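Local coordinates for protein endonuclease NucS (Thermococcus kodakarensis KOD1, PDB 5GKE) that binds double-stranded DNA and acts as a mismatch-specific restriction endonuclease, a nuclease of the NucS family, at residues A[11-17]-A[109-115]. The protein carries 1 engineered substitution. Residues are numbered along the deposited sequence; the frame is centred on the assembly and turned at random.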
loop_
_atom_site.group_PDB
_atom_site.type_symbol
_atom_site.label_atom_id
_atom_site.label_comp_id
_atom_site.label_asym_id
_atom_site.label_seq_id
_atom_site.Cartn_x
_atom_site.Cartn_y
_atom_site.Cartn_z
ATOM N N SER A 11 8.120 -21.436 -23.953
ATOM C CA SER A 11 7.206 -22.551 -24.206
ATOM C C SER A 11 7.654 -23.851 -23.551
ATOM O O SER A 11 7.717 -24.889 -24.206
ATOM C CB SER A 11 7.056 -22.768 -25.705
ATOM O OG SER A 11 6.769 -21.548 -26.353
ATOM N N PRO A 12 7.961 -23.807 -22.252
ATOM C CA PRO A 12 8.602 -25.002 -21.701
ATOM C C PRO A 12 7.682 -26.224 -21.640
ATOM O O PRO A 12 6.452 -26.110 -21.600
ATOM C CB PRO A 12 9.006 -24.557 -20.296
ATOM C CG PRO A 12 7.985 -23.519 -19.937
ATOM C CD PRO A 12 7.625 -22.816 -21.209
ATOM N N SER A 13 8.304 -27.394 -21.670
ATOM C CA SER A 13 7.640 -28.637 -21.329
ATOM C C SER A 13 7.327 -28.632 -19.841
ATOM O O SER A 13 7.906 -27.850 -19.079
ATOM C CB SER A 13 8.530 -29.826 -21.656
ATOM O OG SER A 13 9.650 -29.826 -20.774
ATOM N N THR A 14 6.419 -29.503 -19.423
ATOM C CA THR A 14 6.119 -29.626 -18.004
ATOM C C THR A 14 7.394 -29.885 -17.201
ATOM O O THR A 14 7.664 -29.209 -16.204
ATOM C CB THR A 14 5.102 -30.735 -17.748
ATOM O OG1 THR A 14 3.872 -30.380 -18.381
ATOM C CG2 THR A 14 4.847 -30.911 -16.254
ATOM N N GLU A 15 8.196 -30.836 -17.654
ATOM C CA GLU A 15 9.384 -31.212 -16.907
ATOM C C GLU A 15 10.362 -30.034 -16.893
ATOM O O GLU A 15 11.081 -29.816 -15.914
ATOM C CB GLU A 15 10.026 -32.489 -17.497
ATOM C CG GLU A 15 10.010 -32.628 -19.041
ATOM C CD GLU A 15 8.657 -33.035 -19.669
ATOM O OE1 GLU A 15 7.628 -33.117 -18.963
ATOM O OE2 GLU A 15 8.640 -33.277 -20.901
ATOM N N GLU A 16 10.366 -29.262 -17.979
ATOM C CA GLU A 16 11.144 -28.031 -18.038
ATOM C C GLU A 16 10.618 -27.025 -16.993
ATOM O O GLU A 16 11.392 -26.491 -16.180
ATOM C CB GLU A 16 11.101 -27.444 -19.457
ATOM C CG GLU A 16 12.225 -27.963 -20.365
ATOM C CD GLU A 16 12.064 -27.602 -21.840
ATOM O OE1 GLU A 16 10.934 -27.320 -22.283
ATOM O OE2 GLU A 16 13.079 -27.618 -22.567
ATOM N N LEU A 17 9.301 -26.802 -16.999
ATOM C CA LEU A 17 8.636 -25.951 -15.999
ATOM C C LEU A 17 8.992 -26.359 -14.581
ATOM O O LEU A 17 9.434 -25.532 -13.775
ATOM C CB LEU A 17 7.117 -25.998 -16.176
ATOM C CG LEU A 17 6.273 -25.096 -15.279
ATOM C CD1 LEU A 17 6.710 -23.659 -15.424
ATOM C CD2 LEU A 17 4.818 -25.239 -15.664
ATOM N N LEU A 109 -1.689 -22.686 -14.249
ATOM C CA LEU A 109 -0.954 -22.289 -15.439
ATOM C C LEU A 109 -1.530 -23.018 -16.639
ATOM O O LEU A 109 -1.314 -24.212 -16.805
ATOM C CB LEU A 109 0.523 -22.610 -15.268
ATOM C CG LEU A 109 1.156 -21.973 -14.036
ATOM C CD1 LEU A 109 2.548 -22.532 -13.792
ATOM C CD2 LEU A 109 1.221 -20.473 -14.222
ATOM N N GLU A 110 -2.260 -22.295 -17.478
ATOM C CA GLU A 110 -2.893 -22.909 -18.635
ATOM C C GLU A 110 -1.928 -23.038 -19.804
ATOM O O GLU A 110 -1.921 -24.050 -20.491
ATOM C CB GLU A 110 -4.118 -22.110 -19.051
ATOM C CG GLU A 110 -5.172 -22.067 -17.979
ATOM C CD GLU A 110 -6.353 -21.215 -18.363
ATOM O OE1 GLU A 110 -6.134 -20.062 -18.809
ATOM O OE2 GLU A 110 -7.496 -21.709 -18.224
ATOM N N GLU A 111 -1.158 -21.985 -20.055
ATOM C CA GLU A 111 -0.044 -22.049 -20.993
ATOM C C GLU A 111 1.140 -21.227 -20.511
ATOM O O GLU A 111 1.035 -20.023 -20.333
ATOM C CB GLU A 111 -0.491 -21.565 -22.368
ATOM C CG GLU A 111 0.590 -21.614 -23.426
ATOM C CD GLU A 111 0.044 -21.292 -24.804
ATOM O OE1 GLU A 111 -1.180 -21.036 -24.912
ATOM O OE2 GLU A 111 0.831 -21.296 -25.778
ATOM N N VAL A 112 2.287 -21.850 -20.336
ATOM C CA VAL A 112 3.418 -21.074 -19.867
ATOM C C VAL A 112 4.261 -20.601 -21.054
ATOM O O VAL A 112 4.910 -21.399 -21.717
ATOM C CB VAL A 112 4.274 -21.893 -18.886
ATOM C CG1 VAL A 112 5.533 -21.124 -18.500
ATOM C CG2 VAL A 112 3.442 -22.283 -17.652
ATOM N N TYR A 113 4.252 -19.300 -21.318
ATOM C CA TYR A 113 5.004 -18.751 -22.450
ATOM C C TYR A 113 6.485 -18.643 -22.139
ATOM O O TYR A 113 7.337 -18.798 -23.011
ATOM C CB TYR A 113 4.489 -17.369 -22.839
ATOM C CG TYR A 113 2.996 -17.262 -23.026
ATOM C CD1 TYR A 113 2.355 -17.919 -24.074
ATOM C CD2 TYR A 113 2.225 -16.470 -22.174
ATOM C CE1 TYR A 113 0.980 -17.812 -24.255
ATOM C CE2 TYR A 113 0.855 -16.358 -22.354
ATOM C CZ TYR A 113 0.240 -17.027 -23.394
ATOM O OH TYR A 113 -1.115 -16.916 -23.574
ATOM N N MET A 114 6.800 -18.327 -20.897
ATOM C CA MET A 114 8.194 -18.274 -20.499
ATOM C C MET A 114 8.326 -18.597 -19.019
ATOM O O MET A 114 7.439 -18.278 -18.227
ATOM C CB MET A 114 8.790 -16.895 -20.806
ATOM C CG MET A 114 10.299 -16.834 -20.653
ATOM S SD MET A 114 10.915 -15.146 -20.508
ATOM C CE MET A 114 10.675 -14.907 -18.737
ATOM N N VAL A 115 9.430 -19.237 -18.659
ATOM C CA VAL A 115 9.817 -19.397 -17.267
ATOM C C VAL A 115 11.284 -19.015 -17.156
ATOM O O VAL A 115 12.073 -19.288 -18.051
ATOM C CB VAL A 115 9.577 -20.839 -16.752
ATOM C CG1 VAL A 115 10.214 -21.858 -17.676
ATOM C CG2 VAL A 115 10.120 -20.998 -15.351
#
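Pro12 sets its ring against Val112 and Val115, and the distances place the tight part of the contact here: Pro12 CG lies 3.6 Å from Val115 CG1 and 3.7 Å from Val112 CG1. The same ring presses CD against the backbone, 3.1 Å from Val112 O. Val112 divides its methyls between two neighbours; with CG1 anti to the backbone N (chi1 175°), CG1 meets the proline while CG2 reaches Leu17 CD2 at 3.8 Å. Leu17, buried at the start of helix 14-27, also brings CD2 to 4.0 Å from Leu109 CD1. Replacing Pro12 with an alanine removes CG and CD, and would probably leave Val112 CG1 and Val115 CG1 without their shared partner and the chain before the helix freer to move.

The looser side begins at exposed Ser11, whose CB points away from 109-115; the link is made by the backbone, where Ser11 N donates to Tyr113 O (2.9 Å, 168° at the hydrogen), approaching from above the carbonyl plane. The CB of Tyr113 also points away; its hydroxyl is hydrogen-bonded to Asp53, and its side chain packs on Lys5 of the second subunit. Ser13 and Glu16 form a capping box, with Glu16 N to Ser13 OG at 2.9 Å and Ser13 N to Glu16 OE1 at 2.7 Å. Tyr113 and Met114 together oppose Phe34 in a classic beta bulge. The arrangement is a capped helix start packed on bulged strand 111-118 of the antiparallel sheet of the PH-like N-terminal domain.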